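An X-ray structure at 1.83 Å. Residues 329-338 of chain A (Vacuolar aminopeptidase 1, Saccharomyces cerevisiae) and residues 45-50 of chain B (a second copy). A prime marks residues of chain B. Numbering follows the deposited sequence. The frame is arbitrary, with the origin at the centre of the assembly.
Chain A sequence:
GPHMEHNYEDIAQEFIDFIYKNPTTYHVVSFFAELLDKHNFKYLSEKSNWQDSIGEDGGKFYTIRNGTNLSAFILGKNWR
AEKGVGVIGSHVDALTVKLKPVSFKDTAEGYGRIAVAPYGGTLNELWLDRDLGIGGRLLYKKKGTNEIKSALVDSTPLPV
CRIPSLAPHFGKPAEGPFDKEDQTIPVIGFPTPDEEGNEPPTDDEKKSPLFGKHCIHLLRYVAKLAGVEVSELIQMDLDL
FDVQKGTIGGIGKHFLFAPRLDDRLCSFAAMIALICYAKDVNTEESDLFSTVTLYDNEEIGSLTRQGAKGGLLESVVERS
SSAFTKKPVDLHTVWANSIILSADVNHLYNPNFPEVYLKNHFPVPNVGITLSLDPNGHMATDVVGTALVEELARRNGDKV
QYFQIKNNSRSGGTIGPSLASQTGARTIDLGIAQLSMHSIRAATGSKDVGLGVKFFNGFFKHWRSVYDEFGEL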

# COMPACT_ATOMS: atom_id res chain seq x y z
N VAL A 329 -42.61 -24.87 47.77
CA VAL A 329 -42.99 -24.36 46.46
C VAL A 329 -41.95 -24.82 45.45
O VAL A 329 -40.76 -24.61 45.63
CB VAL A 329 -43.06 -22.81 46.44
CG1 VAL A 329 -43.39 -22.32 45.03
CG2 VAL A 329 -44.11 -22.33 47.42
N ASP A 330 -42.43 -25.45 44.38
CA ASP A 330 -41.58 -25.97 43.31
C ASP A 330 -41.26 -24.83 42.33
O ASP A 330 -42.07 -24.51 41.46
CB ASP A 330 -42.34 -27.11 42.61
CG ASP A 330 -41.59 -27.69 41.43
OD1 ASP A 330 -40.44 -27.28 41.17
OD2 ASP A 330 -42.16 -28.57 40.75
N LEU A 331 -40.10 -24.21 42.50
CA LEU A 331 -39.67 -23.10 41.65
C LEU A 331 -39.55 -23.46 40.17
O LEU A 331 -39.74 -22.61 39.30
CB LEU A 331 -38.33 -22.54 42.16
CG LEU A 331 -38.41 -21.89 43.55
CD1 LEU A 331 -37.02 -21.51 44.04
CD2 LEU A 331 -39.32 -20.67 43.49
N HIS A 332 -39.22 -24.71 39.88
CA HIS A 332 -39.10 -25.15 38.49
C HIS A 332 -40.48 -25.11 37.83
O HIS A 332 -40.60 -24.78 36.65
CB HIS A 332 -38.50 -26.55 38.42
CG HIS A 332 -37.08 -26.62 38.89
ND1 HIS A 332 -36.04 -26.02 38.21
CD2 HIS A 332 -36.52 -27.21 39.98
CE1 HIS A 332 -34.91 -26.23 38.86
NE2 HIS A 332 -35.17 -26.94 39.93
N THR A 333 -41.51 -25.46 38.59
CA THR A 333 -42.87 -25.42 38.06
C THR A 333 -43.29 -23.96 37.91
O THR A 333 -43.97 -23.59 36.95
CB THR A 333 -43.87 -26.14 39.00
OG1 THR A 333 -43.66 -27.55 38.92
CG2 THR A 333 -45.31 -25.82 38.63
N VAL A 334 -42.89 -23.12 38.86
CA VAL A 334 -43.23 -21.70 38.81
C VAL A 334 -42.72 -21.09 37.52
O VAL A 334 -43.48 -20.52 36.74
CB VAL A 334 -42.60 -20.92 40.00
CG1 VAL A 334 -42.80 -19.41 39.80
CG2 VAL A 334 -43.22 -21.36 41.32
N TRP A 335 -41.42 -21.22 37.28
CA TRP A 335 -40.82 -20.64 36.09
C TRP A 335 -41.30 -21.26 34.78
O TRP A 335 -41.39 -20.58 33.76
CB TRP A 335 -39.29 -20.69 36.21
CG TRP A 335 -38.80 -19.72 37.25
CD1 TRP A 335 -38.10 -20.00 38.39
CD2 TRP A 335 -39.01 -18.30 37.25
NE1 TRP A 335 -37.86 -18.85 39.10
CE2 TRP A 335 -38.41 -17.79 38.42
CE3 TRP A 335 -39.65 -17.42 36.38
CZ2 TRP A 335 -38.44 -16.42 38.74
CZ3 TRP A 335 -39.68 -16.06 36.69
CH2 TRP A 335 -39.07 -15.58 37.87
N ALA A 336 -41.65 -22.54 34.81
CA ALA A 336 -42.14 -23.19 33.60
C ALA A 336 -43.48 -22.59 33.17
O ALA A 336 -43.85 -22.66 32.00
CB ALA A 336 -42.29 -24.70 33.83
N ASN A 337 -44.19 -21.99 34.12
CA ASN A 337 -45.49 -21.39 33.83
C ASN A 337 -45.45 -19.86 33.77
O ASN A 337 -46.49 -19.20 33.69
CB ASN A 337 -46.51 -21.81 34.90
CG ASN A 337 -46.91 -23.27 34.77
OD1 ASN A 337 -47.63 -23.64 33.85
ND2 ASN A 337 -46.44 -24.10 35.69
N SER A 338 -44.24 -19.31 33.78
CA SER A 338 -44.07 -17.86 33.75
C SER A 338 -43.79 -17.26 32.38
O SER A 338 -43.40 -17.96 31.44
CB SER A 338 -42.92 -17.47 34.69
OG SER A 338 -43.14 -17.94 36.01
N SER B 45 -44.89 -33.41 32.16
CA SER B 45 -44.92 -32.01 31.74
C SER B 45 -44.16 -31.12 32.71
O SER B 45 -44.31 -31.24 33.93
CB SER B 45 -46.36 -31.52 31.63
OG SER B 45 -46.38 -30.12 31.41
N GLU B 46 -43.34 -30.22 32.16
CA GLU B 46 -42.56 -29.28 32.96
C GLU B 46 -43.46 -28.33 33.74
O GLU B 46 -43.09 -27.85 34.81
CB GLU B 46 -41.67 -28.43 32.07
CG GLU B 46 -40.25 -28.87 31.94
CD GLU B 46 -39.35 -27.70 31.59
OE1 GLU B 46 -39.70 -26.93 30.66
OE2 GLU B 46 -38.31 -27.54 32.25
N LYS B 47 -44.63 -28.05 33.19
CA LYS B 47 -45.54 -27.11 33.82
C LYS B 47 -46.32 -27.68 35.00
O LYS B 47 -47.12 -26.97 35.61
CB LYS B 47 -46.50 -26.54 32.78
CG LYS B 47 -45.82 -25.62 31.77
CD LYS B 47 -46.81 -24.99 30.79
CE LYS B 47 -46.12 -23.99 29.87
NZ LYS B 47 -44.99 -24.64 29.14
N SER B 48 -46.09 -28.95 35.31
CA SER B 48 -46.77 -29.60 36.43
C SER B 48 -45.77 -30.13 37.47
O SER B 48 -44.68 -30.58 37.11
CB SER B 48 -47.65 -30.75 35.93
OG SER B 48 -48.79 -30.28 35.25
N ASN B 49 -46.14 -30.08 38.75
CA ASN B 49 -45.26 -30.58 39.79
C ASN B 49 -45.23 -32.10 39.67
O ASN B 49 -46.27 -32.72 39.44
CB ASN B 49 -45.77 -30.17 41.17
CG ASN B 49 -45.04 -30.86 42.28
OD1 ASN B 49 -45.38 -31.97 42.67
ND2 ASN B 49 -44.01 -30.20 42.81
N TRP B 50 -44.06 -32.71 39.84
CA TRP B 50 -43.91 -34.15 39.69
C TRP B 50 -44.03 -34.99 40.96
O TRP B 50 -43.86 -36.21 40.90
CB TRP B 50 -42.57 -34.47 39.03
CG TRP B 50 -42.36 -33.86 37.67
CD1 TRP B 50 -43.30 -33.23 36.90
CD2 TRP B 50 -41.14 -33.84 36.92
NE1 TRP B 50 -42.74 -32.83 35.71
CE2 TRP B 50 -41.42 -33.19 35.70
CE3 TRP B 50 -39.85 -34.31 37.16
CZ2 TRP B 50 -40.44 -32.99 34.71
CZ3 TRP B 50 -38.87 -34.12 36.18
CH2 TRP B 50 -39.18 -33.47 34.97
O HOH W 1 -41.60 -31.14 39.92
O HOH W 2 -42.27 -23.85 29.83

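Which direct hydrogen bonds join the two chains? The stronger comes from Asn337, the first residue past the helix to leave helical phi/psi. Asn337 ND2 donates to Lys47′ O at 3.0 Å with a nearly straight N-H...O angle of 179°. Asn337 ND2 also donates to Thr333 O at 2.8 Å, so one amide nitrogen, with two hydrogens to give, ties the helix's last turn to the neighbouring chain. A second, weak bond runs the other way: Asn49′ ND2 donates to Asp330 OD2 at 3.2 Å, bent to 132°.

How can Asp330 serve both its own helix and chain B? Its carboxylate has two oxygens to share. At the N-cap, OD1 accepts weakly from His332 N and Thr333 N, while Asp330 OD2 accepts from Thr333 OG1 at 2.6 Å as well as from Asn49′ ND2. The t rotamer of Asp330 and the m rotamer of Thr333 bring these groups together.

What do the waters add? Each spans the two chains. Water 1 donates to Asp330 OD2 and accepts from Trp50′ N, at 2.8 and 2.9 Å; water 2 donates to Ala336 O and accepts from Lys47′ NZ, both at 2.9 Å. The lysine thus reaches the helix's last carbonyl through water, with Lys47′ CE lying 3.4 Å from Ala336 O.

What packs between these polar links? Ala336 points toward chain B and is buried, its small methyl allowing close approach: Ala336 CB lies 3.4 Å from Glu46′ O and 4.2 Å from Lys47′ CG. Thr333 CG2 sits 3.7 Å from Lys47′ O. Opposing them is a type I turn from Ser45′ to Ser48′, closed by Ser48′ N donating to Ser45′ O. Together the two stretches bury 339 Å², with Lys47′ covered most.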